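Long-range contacts in Mgp-operon protein 3 (Mycoplasma pneumoniae, PDB 6RJ1), which is an extracellular surface protein of a human pathogen and probably takes part in adhesion to host cells, together with the adhesin P1: residues Gly589-Leu594 with Asn828-Ser833; Leu733-Tyr738 with Leu804-Val809; Gln457-Asn462 with Asp548-Ala553. One frame throughout, in Å; residues are numbered along the deposited sequence.

Contact 1 of 3, residues Gly589-Leu594 with Asn828-Ser833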
ATOM      1  N   GLY A 589      27.247  13.828  -1.643  1.00 87.17           N
ATOM      2  CA  GLY A 589      27.300  12.552  -0.943  1.00 86.61           C
ATOM      3  C   GLY A 589      26.524  12.489   0.353  1.00 89.74           C
ATOM      4  O   GLY A 589      26.293  13.509   1.006  1.00 89.54           O
ATOM      5  N   GLY A 590      26.142  11.276   0.718  1.00 85.76           N
ATOM      6  CA  GLY A 590      25.429  11.003   1.956  1.00 85.08           C
ATOM      7  C   GLY A 590      23.947  10.859   1.748  1.00 87.48           C
ATOM      8  O   GLY A 590      23.414  11.386   0.769  1.00 88.21           O
ATOM      9  N   TYR A 591      23.272  10.158   2.676  1.00 81.24           N
ATOM     10  CA  TYR A 591      21.831   9.945   2.593  1.00 79.80           C
ATOM     11  C   TYR A 591      21.045  11.248   2.541  1.00 82.83           C
ATOM     12  O   TYR A 591      20.219  11.398   1.643  1.00 81.71           O
ATOM     13  CB  TYR A 591      21.310   9.033   3.722  1.00 79.96           C
ATOM     14  CG  TYR A 591      19.822   8.753   3.632  1.00 80.54           C
ATOM     15  CD1 TYR A 591      19.326   7.770   2.780  1.00 82.47           C
ATOM     16  CD2 TYR A 591      18.906   9.487   4.385  1.00 80.87           C
ATOM     17  CE1 TYR A 591      17.954   7.514   2.686  1.00 83.44           C
ATOM     18  CE2 TYR A 591      17.533   9.245   4.297  1.00 81.21           C
ATOM     19  CZ  TYR A 591      17.061   8.254   3.450  1.00 88.38           C
ATOM     20  OH  TYR A 591      15.706   8.016   3.352  1.00 88.20           O
ATOM     21  N   LYS A 592      21.287  12.178   3.493  1.00 79.79           N
ATOM     22  CA  LYS A 592      20.547  13.442   3.570  1.00 79.85           C
ATOM     23  C   LYS A 592      20.692  14.318   2.340  1.00 81.85           C
ATOM     24  O   LYS A 592      19.695  14.879   1.892  1.00 81.94           O
ATOM     25  CB  LYS A 592      20.867  14.240   4.839  1.00 83.88           C
ATOM     26  CG  LYS A 592      19.697  15.141   5.262  1.00110.27           C
ATOM     27  CD  LYS A 592      19.893  15.788   6.631  1.00124.28           C
ATOM     28  CE  LYS A 592      18.594  15.939   7.392  1.00135.67           C
ATOM     29  NZ  LYS A 592      18.075  14.631   7.893  1.00144.60           N
ATOM     30  N   ALA A 593      21.904  14.423   1.778  1.00 76.29           N
ATOM     31  CA  ALA A 593      22.117  15.241   0.585  1.00 75.08           C
ATOM     32  C   ALA A 593      21.361  14.686  -0.613  1.00 75.85           C
ATOM     33  O   ALA A 593      20.799  15.469  -1.385  1.00 76.93           O
ATOM     34  CB  ALA A 593      23.597  15.351   0.271  1.00 75.94           C
ATOM     35  N   LEU A 594      21.314  13.344  -0.744  1.00 68.49           N
ATOM     36  CA  LEU A 594      20.622  12.652  -1.833  1.00 66.58           C
ATOM     37  C   LEU A 594      19.117  12.842  -1.769  1.00 68.22           C
ATOM     38  O   LEU A 594      18.504  13.141  -2.791  1.00 67.35           O
ATOM     39  CB  LEU A 594      20.957  11.153  -1.853  1.00 66.25           C
ATOM     40  CG  LEU A 594      22.347  10.742  -2.331  1.00 70.54           C
ATOM     41  CD1 LEU A 594      22.615   9.300  -1.998  1.00 71.06           C
ATOM     42  CD2 LEU A 594      22.515  10.949  -3.817  1.00 71.52           C
ATOM     43  N   ASN A 828      25.150  12.113   6.899  1.00112.91           N
ATOM     44  CA  ASN A 828      25.746  11.441   5.736  1.00111.94           C
ATOM     45  C   ASN A 828      25.471   9.942   5.828  1.00112.27           C
ATOM     46  O   ASN A 828      25.401   9.256   4.802  1.00111.58           O
ATOM     47  CB  ASN A 828      27.263  11.680   5.685  1.00113.67           C
ATOM     48  CG  ASN A 828      27.674  12.892   4.893  1.00133.62           C
ATOM     49  OD1 ASN A 828      27.730  14.011   5.411  1.00128.41           O
ATOM     50  ND2 ASN A 828      27.981  12.688   3.621  1.00123.39           N
ATOM     51  N   SER A 829      25.339   9.438   7.071  1.00106.32           N
ATOM     52  CA  SER A 829      25.048   8.040   7.367  1.00104.80           C
ATOM     53  C   SER A 829      23.618   7.705   6.975  1.00104.94           C
ATOM     54  O   SER A 829      22.716   8.538   7.147  1.00103.81           O
ATOM     55  CB  SER A 829      25.259   7.752   8.852  1.00108.29           C
ATOM     56  OG  SER A 829      26.635   7.796   9.197  1.00117.01           O
ATOM     57  N   GLU A 830      23.416   6.491   6.423  1.00 99.29           N
ATOM     58  CA  GLU A 830      22.085   5.998   6.072  1.00 97.98           C
ATOM     59  C   GLU A 830      21.240   5.859   7.356  1.00 98.20           C
ATOM     60  O   GLU A 830      21.823   5.644   8.420  1.00 97.45           O
ATOM     61  CB  GLU A 830      22.165   4.669   5.307  1.00 99.49           C
ATOM     62  CG  GLU A 830      22.093   4.859   3.801  1.00112.07           C
ATOM     63  CD  GLU A 830      21.580   3.662   3.023  1.00136.40           C
ATOM     64  OE1 GLU A 830      22.421   2.886   2.511  1.00129.38           O
ATOM     65  OE2 GLU A 830      20.340   3.498   2.922  1.00129.01           O
ATOM     66  N   PRO A 831      19.898   6.067   7.318  1.00 92.33           N
ATOM     67  CA  PRO A 831      19.111   5.975   8.557  1.00 91.01           C
ATOM     68  C   PRO A 831      19.216   4.595   9.173  1.00 91.37           C
ATOM     69  O   PRO A 831      19.107   3.586   8.466  1.00 91.26           O
ATOM     70  CB  PRO A 831      17.681   6.305   8.110  1.00 92.96           C
ATOM     71  CG  PRO A 831      17.660   6.027   6.654  1.00 97.62           C
ATOM     72  CD  PRO A 831      19.030   6.361   6.160  1.00 93.54           C
ATOM     73  N   ILE A 832      19.502   4.560  10.480  1.00 84.78           N
ATOM     74  CA  ILE A 832      19.652   3.306  11.212  1.00 82.89           C
ATOM     75  C   ILE A 832      18.269   2.728  11.634  1.00 82.14           C
ATOM     76  O   ILE A 832      18.215   1.605  12.137  1.00 81.50           O
ATOM     77  CB  ILE A 832      20.683   3.402  12.372  1.00 86.08           C
ATOM     78  CG1 ILE A 832      20.362   4.541  13.373  1.00 86.57           C
ATOM     79  CG2 ILE A 832      22.117   3.516  11.808  1.00 86.55           C
ATOM     80  CD1 ILE A 832      21.174   4.483  14.724  1.00 93.67           C
ATOM     81  N   SER A 833      17.161   3.472  11.354  1.00 75.00           N
ATOM     82  CA  SER A 833      15.770   3.098  11.640  1.00 73.17           C
ATOM     83  C   SER A 833      15.190   2.168  10.564  1.00 74.96           C
ATOM     84  O   SER A 833      14.179   1.507  10.797  1.00 73.03           O
ATOM     85  CB  SER A 833      14.899   4.346  11.760  1.00 75.15           C
ATOM     86  OG  SER A 833      14.828   5.050  10.531  1.00 79.73           O
TER
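Gly590 and Asn828 bring their backbones together with CA atoms 3.8 Å apart, where the two chains run in nearly the same direction (18° between Gly589-Tyr591 and Asn828-Pro831). Tyr591 N donates to Asn828 O at 3.1 Å; the bond is close to straight at hydrogen (161°), but the donor stands well above the carbonyl plane. It illustrates a general feature of helix starts: the first amides have no acceptor in a preceding turn and need one from outside the helix, often a cap residue, water or another part of the chain. Here Gly590 is the N-cap, its own carbonyl receives Leu594 N, and a carbonyl of a distant loop serves Tyr591. Gly590 has a positive phi that by itself calls for glycine, and the lack of a side chain leaves room for Asn828 ND2 beside it; its CA lies 3.3 Å from Asn828 O in a CH...O contact. The amide of Asn828 folds back over this glycine pair; ND2 comes near Gly589 O, yet the angle is too poor for a hydrogen bond.

The main side-chain contact is a CH-pi interaction. Tyr591 has CG anti to the backbone N (chi1 -178°), and its ring receives Pro831 CD over the centre of one face, 3.4 Å from the centroid and almost on the ring normal. Pro831 CG follows, leaning toward the phenol end, 3.9 Å from Tyr591 CZ. The Glu830 side chain crosses that of Tyr591 at about a right angle, CG coming obliquely to within 4.1 Å of Tyr591 CD1, while Ser829 turns its hydroxyl to Asp826.

This surface contact fastens the start of helix 591-595 to the loop between strands 820-821 and 834-838. Lys592 makes a further backbone bond to Lys827, and His731 of strand 723-732 meets the Tyr591 ring at a shallow angle and touches Glu830 and Pro831.

Contact 2 of 3, residues Leu733-Tyr738 with Leu804-Val809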
ATOM      1  N   LEU A 733      12.120   2.228  -1.616  1.00 57.33           N
ATOM      2  CA  LEU A 733      12.222   0.777  -1.619  1.00 56.70           C
ATOM      3  C   LEU A 733      11.736   0.210  -2.971  1.00 57.78           C
ATOM      4  O   LEU A 733      10.581  -0.194  -3.093  1.00 55.64           O
ATOM      5  CB  LEU A 733      11.415   0.231  -0.417  1.00 56.74           C
ATOM      6  CG  LEU A 733      11.600  -1.218  -0.014  1.00 61.33           C
ATOM      7  CD1 LEU A 733      13.053  -1.539   0.269  1.00 61.27           C
ATOM      8  CD2 LEU A 733      10.757  -1.530   1.205  1.00 65.13           C
ATOM      9  N   PRO A 734      12.608   0.211  -4.004  1.00 53.74           N
ATOM     10  CA  PRO A 734      12.188  -0.297  -5.318  1.00 54.22           C
ATOM     11  C   PRO A 734      12.130  -1.818  -5.392  1.00 62.58           C
ATOM     12  O   PRO A 734      12.700  -2.473  -4.527  1.00 63.18           O
ATOM     13  CB  PRO A 734      13.274   0.252  -6.247  1.00 55.10           C
ATOM     14  CG  PRO A 734      14.478   0.311  -5.402  1.00 58.65           C
ATOM     15  CD  PRO A 734      14.008   0.686  -4.037  1.00 54.46           C
ATOM     16  N   VAL A 735      11.485  -2.387  -6.440  1.00 62.58           N
ATOM     17  CA  VAL A 735      11.478  -3.845  -6.656  1.00 64.32           C
ATOM     18  C   VAL A 735      12.883  -4.288  -7.087  1.00 71.62           C
ATOM     19  O   VAL A 735      13.582  -3.500  -7.738  1.00 72.13           O
ATOM     20  CB  VAL A 735      10.443  -4.360  -7.691  1.00 68.72           C
ATOM     21  CG1 VAL A 735       9.089  -4.587  -7.057  1.00 68.97           C
ATOM     22  CG2 VAL A 735      10.352  -3.481  -8.931  1.00 68.57           C
ATOM     23  N   PRO A 736      13.316  -5.536  -6.804  1.00 68.66           N
ATOM     24  CA  PRO A 736      14.625  -5.967  -7.301  1.00 68.52           C
ATOM     25  C   PRO A 736      14.630  -5.926  -8.827  1.00 73.50           C
ATOM     26  O   PRO A 736      13.685  -6.394  -9.459  1.00 72.97           O
ATOM     27  CB  PRO A 736      14.739  -7.404  -6.784  1.00 69.87           C
ATOM     28  CG  PRO A 736      13.787  -7.492  -5.678  1.00 73.75           C
ATOM     29  CD  PRO A 736      12.647  -6.630  -6.075  1.00 69.73           C
ATOM     30  N   TYR A 737      15.659  -5.306  -9.410  1.00 70.84           N
ATOM     31  CA  TYR A 737      15.814  -5.213 -10.863  1.00 70.80           C
ATOM     32  C   TYR A 737      15.957  -6.602 -11.465  1.00 73.06           C
ATOM     33  O   TYR A 737      15.508  -6.832 -12.585  1.00 72.54           O
ATOM     34  CB  TYR A 737      17.025  -4.338 -11.239  1.00 72.34           C
ATOM     35  CG  TYR A 737      18.320  -4.738 -10.566  1.00 75.66           C
ATOM     36  CD1 TYR A 737      19.164  -5.692 -11.138  1.00 77.75           C
ATOM     37  CD2 TYR A 737      18.714  -4.156  -9.364  1.00 77.08           C
ATOM     38  CE1 TYR A 737      20.344  -6.084 -10.512  1.00 77.92           C
ATOM     39  CE2 TYR A 737      19.901  -4.532  -8.735  1.00 78.53           C
ATOM     40  CZ  TYR A 737      20.714  -5.495  -9.314  1.00 87.11           C
ATOM     41  OH  TYR A 737      21.883  -5.872  -8.700  1.00 91.04           O
ATOM     42  N   TYR A 738      16.552  -7.534 -10.695  1.00 68.74           N
ATOM     43  CA  TYR A 738      16.804  -8.916 -11.104  1.00 68.06           C
ATOM     44  C   TYR A 738      15.522  -9.772 -11.127  1.00 72.16           C
ATOM     45  O   TYR A 738      15.586 -10.948 -11.482  1.00 71.84           O
ATOM     46  CB  TYR A 738      17.937  -9.564 -10.275  1.00 68.17           C
ATOM     47  CG  TYR A 738      17.751  -9.511  -8.773  1.00 69.21           C
ATOM     48  CD1 TYR A 738      17.000 -10.476  -8.107  1.00 70.29           C
ATOM     49  CD2 TYR A 738      18.375  -8.528  -8.008  1.00 70.38           C
ATOM     50  CE1 TYR A 738      16.843 -10.445  -6.725  1.00 69.89           C
ATOM     51  CE2 TYR A 738      18.227  -8.490  -6.621  1.00 71.30           C
ATOM     52  CZ  TYR A 738      17.473  -9.460  -5.983  1.00 78.28           C
ATOM     53  OH  TYR A 738      17.300  -9.416  -4.621  1.00 82.02           O
ATOM     54  N   LEU A 804       7.714  -8.173   5.194  1.00 59.33           N
ATOM     55  CA  LEU A 804       8.195  -8.775   3.963  1.00 58.50           C
ATOM     56  C   LEU A 804       7.769  -7.921   2.786  1.00 63.37           C
ATOM     57  O   LEU A 804       6.625  -7.443   2.731  1.00 64.29           O
ATOM     58  CB  LEU A 804       7.637 -10.206   3.847  1.00 58.31           C
ATOM     59  CG  LEU A 804       8.577 -11.383   4.196  1.00 62.34           C
ATOM     60  CD1 LEU A 804       9.394 -11.144   5.466  1.00 61.76           C
ATOM     61  CD2 LEU A 804       7.795 -12.658   4.342  1.00 64.00           C
ATOM     62  N   VAL A 805       8.717  -7.673   1.881  1.00 58.72           N
ATOM     63  CA  VAL A 805       8.533  -6.925   0.630  1.00 57.35           C
ATOM     64  C   VAL A 805       9.044  -7.786  -0.528  1.00 61.22           C
ATOM     65  O   VAL A 805       9.651  -8.836  -0.289  1.00 60.68           O
ATOM     66  CB  VAL A 805       9.165  -5.503   0.633  1.00 60.24           C
ATOM     67  CG1 VAL A 805       8.437  -4.574   1.600  1.00 60.27           C
ATOM     68  CG2 VAL A 805      10.667  -5.542   0.912  1.00 59.47           C
ATOM     69  N   ARG A 806       8.817  -7.352  -1.776  1.00 57.26           N
ATOM     70  CA  ARG A 806       9.301  -8.095  -2.932  1.00 56.29           C
ATOM     71  C   ARG A 806      10.822  -8.067  -2.954  1.00 62.11           C
ATOM     72  O   ARG A 806      11.427  -6.985  -2.979  1.00 61.55           O
ATOM     73  CB  ARG A 806       8.728  -7.538  -4.235  1.00 53.33           C
ATOM     74  CG  ARG A 806       7.215  -7.587  -4.306  1.00 58.89           C
ATOM     75  CD  ARG A 806       6.724  -7.249  -5.692  1.00 64.78           C
ATOM     76  NE  ARG A 806       6.957  -8.338  -6.642  1.00 59.18           N
ATOM     77  CZ  ARG A 806       6.665  -8.281  -7.932  1.00 68.77           C
ATOM     78  NH1 ARG A 806       6.158  -7.176  -8.458  1.00 61.34           N
ATOM     79  NH2 ARG A 806       6.888  -9.327  -8.713  1.00 59.91           N
ATOM     80  N   GLY A 807      11.417  -9.257  -2.857  1.00 60.48           N
ATOM     81  CA  GLY A 807      12.862  -9.436  -2.889  1.00 60.88           C
ATOM     82  C   GLY A 807      13.603  -9.521  -1.575  1.00 67.13           C
ATOM     83  O   GLY A 807      14.766  -9.931  -1.569  1.00 69.44           O
ATOM     84  N   GLY A 808      12.970  -9.133  -0.477  1.00 63.39           N
ATOM     85  CA  GLY A 808      13.629  -9.181   0.819  1.00 63.65           C
ATOM     86  C   GLY A 808      12.809  -8.799   2.033  1.00 68.88           C
ATOM     87  O   GLY A 808      11.607  -8.546   1.941  1.00 68.01           O
ATOM     88  N   VAL A 809      13.481  -8.779   3.193  1.00 66.53           N
ATOM     89  CA  VAL A 809      12.894  -8.424   4.478  1.00 66.59           C
ATOM     90  C   VAL A 809      13.335  -7.019   4.902  1.00 69.34           C
ATOM     91  O   VAL A 809      14.501  -6.649   4.731  1.00 68.74           O
ATOM     92  CB  VAL A 809      13.169  -9.510   5.564  1.00 71.19           C
ATOM     93  CG1 VAL A 809      14.661  -9.662   5.870  1.00 71.24           C
ATOM     94  CG2 VAL A 809      12.371  -9.257   6.845  1.00 71.20           C
TER
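Leu733 and Pro736, in the loop that follows strand 723-732, pack against the tip of a beta hairpin with a two-residue loop, whose strands 799-805 and 808-815 are joined by a type II turn from Val805 to Gly808. Leu733 and Val805 meet tip to tip: Leu733 CD2 lies 3.8 Å from Val805 CG1 and only slightly farther from CG2. Pro736 covers the turn itself. Its CD sits 3.3 Å from Arg806 O, and its CG approaches Gly807 CA at 3.5 Å. Gly807 takes the third place of the turn with a positive phi of 96°, which favours glycine there, and the absence of a side chain lets the proline ring close in on the backbone.

Between these two points Val735 lies alongside Arg806, both side chains pointing the same way, and its CG1 is 3.8 Å from Arg806 CD. Arg806 thus takes part through its aliphatic carbons and its carbonyl, not its charge.

In the next shell, Val805 N donates to Gly808 O at 3.0 Å, while the return bond from Gly808 N to Val805 O is weak. Phe834 and Tyr836 of strand 834-838 and Val810 of the hairpin also touch Leu733, and Asn777 ties the two segments together, its ND2 reaching Leu733 O and its OD1 accepting from Arg806 N. The arginine chain bends at chi3 (74°), which sets NE off the line of the preceding carbons. The buried guanidinium is satisfied on all three nitrogens: NE forms a salt bridge with Asp769 OD2, NH1 donates to Leu776 O and NH2 to Asn773 O.

Contact 3 of 3, residues Gln457-Asn462 with Asp548-Ala553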
ATOM      1  N   GLN A 457      -7.392  -4.620   8.741  1.00 66.55           N
ATOM      2  CA  GLN A 457      -6.452  -4.966   9.817  1.00 66.67           C
ATOM      3  C   GLN A 457      -6.702  -4.165  11.085  1.00 70.86           C
ATOM      4  O   GLN A 457      -6.955  -2.966  10.995  1.00 70.72           O
ATOM      5  CB  GLN A 457      -5.000  -4.722   9.351  1.00 68.14           C
ATOM      6  CG  GLN A 457      -4.615  -5.374   8.031  1.00 71.53           C
ATOM      7  CD  GLN A 457      -3.187  -5.077   7.681  1.00 82.52           C
ATOM      8  OE1 GLN A 457      -2.261  -5.657   8.257  1.00 80.74           O
ATOM      9  NE2 GLN A 457      -2.978  -4.170   6.727  1.00 66.38           N
ATOM     10  N   LEU A 458      -6.574  -4.801  12.265  1.00 68.07           N
ATOM     11  CA  LEU A 458      -6.781  -4.096  13.530  1.00 67.88           C
ATOM     12  C   LEU A 458      -5.625  -4.238  14.536  1.00 72.56           C
ATOM     13  O   LEU A 458      -4.724  -5.061  14.369  1.00 72.56           O
ATOM     14  CB  LEU A 458      -8.142  -4.431  14.209  1.00 67.93           C
ATOM     15  CG  LEU A 458      -8.481  -5.869  14.663  1.00 72.40           C
ATOM     16  CD1 LEU A 458      -7.793  -6.228  15.935  1.00 72.62           C
ATOM     17  CD2 LEU A 458      -9.919  -5.954  15.036  1.00 75.09           C
ATOM     18  N   ALA A 459      -5.688  -3.405  15.592  1.00 69.59           N
ATOM     19  CA  ALA A 459      -4.762  -3.333  16.716  1.00 69.04           C
ATOM     20  C   ALA A 459      -5.490  -2.725  17.904  1.00 74.21           C
ATOM     21  O   ALA A 459      -6.297  -1.803  17.733  1.00 73.50           O
ATOM     22  CB  ALA A 459      -3.560  -2.474  16.356  1.00 69.52           C
ATOM     23  N   TYR A 460      -5.219  -3.256  19.110  1.00 72.19           N
ATOM     24  CA  TYR A 460      -5.809  -2.763  20.351  1.00 72.54           C
ATOM     25  C   TYR A 460      -4.710  -2.156  21.212  1.00 78.43           C
ATOM     26  O   TYR A 460      -3.682  -2.792  21.439  1.00 78.25           O
ATOM     27  CB  TYR A 460      -6.565  -3.884  21.097  1.00 73.82           C
ATOM     28  CG  TYR A 460      -7.148  -3.453  22.426  1.00 76.76           C
ATOM     29  CD1 TYR A 460      -6.365  -3.426  23.576  1.00 79.42           C
ATOM     30  CD2 TYR A 460      -8.482  -3.073  22.536  1.00 77.79           C
ATOM     31  CE1 TYR A 460      -6.891  -3.020  24.802  1.00 80.86           C
ATOM     32  CE2 TYR A 460      -9.022  -2.667  23.759  1.00 78.81           C
ATOM     33  CZ  TYR A 460      -8.221  -2.650  24.890  1.00 87.63           C
ATOM     34  OH  TYR A 460      -8.729  -2.263  26.107  1.00 90.99           O
ATOM     35  N   LEU A 461      -4.939  -0.935  21.699  1.00 77.37           N
ATOM     36  CA  LEU A 461      -4.003  -0.220  22.561  1.00 78.64           C
ATOM     37  C   LEU A 461      -4.730   0.592  23.631  1.00 85.71           C
ATOM     38  O   LEU A 461      -5.230   1.686  23.349  1.00 86.02           O
ATOM     39  CB  LEU A 461      -3.042   0.673  21.741  1.00 78.85           C
ATOM     40  CG  LEU A 461      -1.861   1.302  22.512  1.00 83.73           C
ATOM     41  CD1 LEU A 461      -0.792   0.274  22.825  1.00 84.14           C
ATOM     42  CD2 LEU A 461      -1.261   2.474  21.749  1.00 84.57           C
ATOM     43  N   ASN A 462      -4.782   0.047  24.860  1.00 83.30           N
ATOM     44  CA  ASN A 462      -5.370   0.681  26.036  1.00 83.99           C
ATOM     45  C   ASN A 462      -6.753   1.318  25.783  1.00 88.66           C
ATOM     46  O   ASN A 462      -6.896   2.547  25.809  1.00 88.91           O
ATOM     47  CB  ASN A 462      -4.379   1.699  26.639  1.00 87.74           C
ATOM     48  CG  ASN A 462      -3.189   1.059  27.318  1.00117.40           C
ATOM     49  OD1 ASN A 462      -2.233   0.600  26.675  1.00105.65           O
ATOM     50  ND2 ASN A 462      -3.228   1.011  28.645  1.00115.14           N
ATOM     51  N   ASP A 548       3.478   0.130  24.715  1.00 77.80           N
ATOM     52  CA  ASP A 548       2.322   1.046  24.797  1.00 78.28           C
ATOM     53  C   ASP A 548       2.221   2.022  23.599  1.00 81.42           C
ATOM     54  O   ASP A 548       1.611   3.092  23.707  1.00 81.55           O
ATOM     55  CB  ASP A 548       2.286   1.800  26.147  1.00 80.99           C
ATOM     56  CG  ASP A 548       2.158   0.912  27.370  1.00100.78           C
ATOM     57  OD1 ASP A 548       1.300  -0.003  27.356  1.00104.00           O
ATOM     58  OD2 ASP A 548       2.900   1.144  28.353  1.00108.08           O
ATOM     59  N   HIS A 549       2.772   1.619  22.449  1.00 76.74           N
ATOM     60  CA  HIS A 549       2.791   2.416  21.228  1.00 76.04           C
ATOM     61  C   HIS A 549       2.385   1.595  20.021  1.00 77.80           C
ATOM     62  O   HIS A 549       2.624   0.385  19.986  1.00 76.59           O
ATOM     63  CB  HIS A 549       4.201   2.974  20.993  1.00 77.07           C
ATOM     64  CG  HIS A 549       4.556   4.144  21.853  1.00 81.01           C
ATOM     65  ND1 HIS A 549       4.808   3.996  23.208  1.00 82.96           N
ATOM     66  CD2 HIS A 549       4.716   5.444  21.517  1.00 83.16           C
ATOM     67  CE1 HIS A 549       5.082   5.209  23.656  1.00 82.64           C
ATOM     68  NE2 HIS A 549       5.048   6.111  22.673  1.00 83.08           N
ATOM     69  N   LEU A 550       1.804   2.269  19.013  1.00 73.36           N
ATOM     70  CA  LEU A 550       1.406   1.653  17.756  1.00 72.56           C
ATOM     71  C   LEU A 550       2.521   1.832  16.718  1.00 74.72           C
ATOM     72  O   LEU A 550       3.048   2.924  16.539  1.00 74.47           O
ATOM     73  CB  LEU A 550       0.081   2.240  17.232  1.00 72.54           C
ATOM     74  CG  LEU A 550      -0.406   1.683  15.878  1.00 77.42           C
ATOM     75  CD1 LEU A 550      -1.193   0.400  16.058  1.00 77.85           C
ATOM     76  CD2 LEU A 550      -1.197   2.714  15.101  1.00 78.75           C
ATOM     77  N   VAL A 551       2.855   0.751  16.034  1.00 68.95           N
ATOM     78  CA  VAL A 551       3.844   0.743  14.977  1.00 67.41           C
ATOM     79  C   VAL A 551       3.114   0.352  13.681  1.00 69.51           C
ATOM     80  O   VAL A 551       2.254  -0.527  13.698  1.00 69.53           O
ATOM     81  CB  VAL A 551       5.018  -0.194  15.351  1.00 70.74           C
ATOM     82  CG1 VAL A 551       5.869  -0.530  14.139  1.00 71.25           C
ATOM     83  CG2 VAL A 551       5.881   0.430  16.441  1.00 70.16           C
ATOM     84  N   PHE A 552       3.414   1.046  12.580  1.00 63.76           N
ATOM     85  CA  PHE A 552       2.808   0.770  11.279  1.00 61.64           C
ATOM     86  C   PHE A 552       3.826   0.944  10.146  1.00 61.93           C
ATOM     87  O   PHE A 552       4.873   1.580  10.321  1.00 60.82           O
ATOM     88  CB  PHE A 552       1.558   1.653  11.052  1.00 63.05           C
ATOM     89  CG  PHE A 552       1.871   3.045  10.555  1.00 64.27           C
ATOM     90  CD1 PHE A 552       2.283   4.041  11.438  1.00 67.14           C
ATOM     91  CD2 PHE A 552       1.796   3.352   9.198  1.00 65.53           C
ATOM     92  CE1 PHE A 552       2.610   5.321  10.971  1.00 67.38           C
ATOM     93  CE2 PHE A 552       2.140   4.625   8.733  1.00 67.71           C
ATOM     94  CZ  PHE A 552       2.543   5.600   9.623  1.00 65.61           C
ATOM     95  N   ALA A 553       3.487   0.387   8.977  1.00 56.99           N
ATOM     96  CA  ALA A 553       4.256   0.461   7.738  1.00 56.20           C
ATOM     97  C   ALA A 553       3.296   0.303   6.587  1.00 60.65           C
ATOM     98  O   ALA A 553       2.331  -0.470   6.664  1.00 60.18           O
ATOM     99  CB  ALA A 553       5.325  -0.617   7.686  1.00 56.58           C
TER
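Ala459 makes the first touch along strand 457-461, its CB meeting Leu550 CD1 at 3.7 Å. Leu543 of strand 538-546 also packs on Ala459, whereas Tyr460, next in sequence, points away, and its hydroxyl is hydrogen-bonded to Glu483 OE2 and Lys52 NZ. This alternation is the ordinary way in which a strand serves two faces, and it marks the contact as packing between sheets. Strand 457-461 is the edge of one mixed sheet, strand 549-563 belongs to another, and the axes of 457-461 and 549-553 approach to 8.1 Å at 160°, nearly antiparallel. Such face-to-face stacking is consistent with neighbouring blades of a beta-propeller, the fold class to which the MgpC adhesin family is assigned. Leu461 returns to the interface and lays its two methyls on the backbone where strand 549-563 begins: CD2 is 3.5 Å from Asp548 O, and CD1 is 3.6 Å from Asp548 C. Val545 of strand 538-546 and Leu704 of helix 701-712 also contact this leucine. At the exposed end Asn462 and Asp548 cross obliquely, amide and carboxylate planes 75° apart; Asn462 OD1 and Asp548 OD1, 3.6 Å apart, are merely close, not hydrogen-bonded.

The three contacts are separate sites, with centres 20 Å (contacts 1 and 2), 25 Å (2 and 3) and 28 Å (1 and 3) apart and nearest atoms about 8 to 9 Å from one another. In sequence, contact 3 closes first, whereas both segments of contact 2 fall between those of contact 1. Shared strands connect them. Strand 723-732 supplies His731 to contact 1 and then runs straight into Leu733 of contact 2, while strand 834-838, packed on contact 2, follows directly from Ser833. Strand 693-699 links contacts 1 and 3: Tyr696 OH bonds Ser833 OG, and Gly697 and Val699 bond the backbone of Phe552 and Leu550.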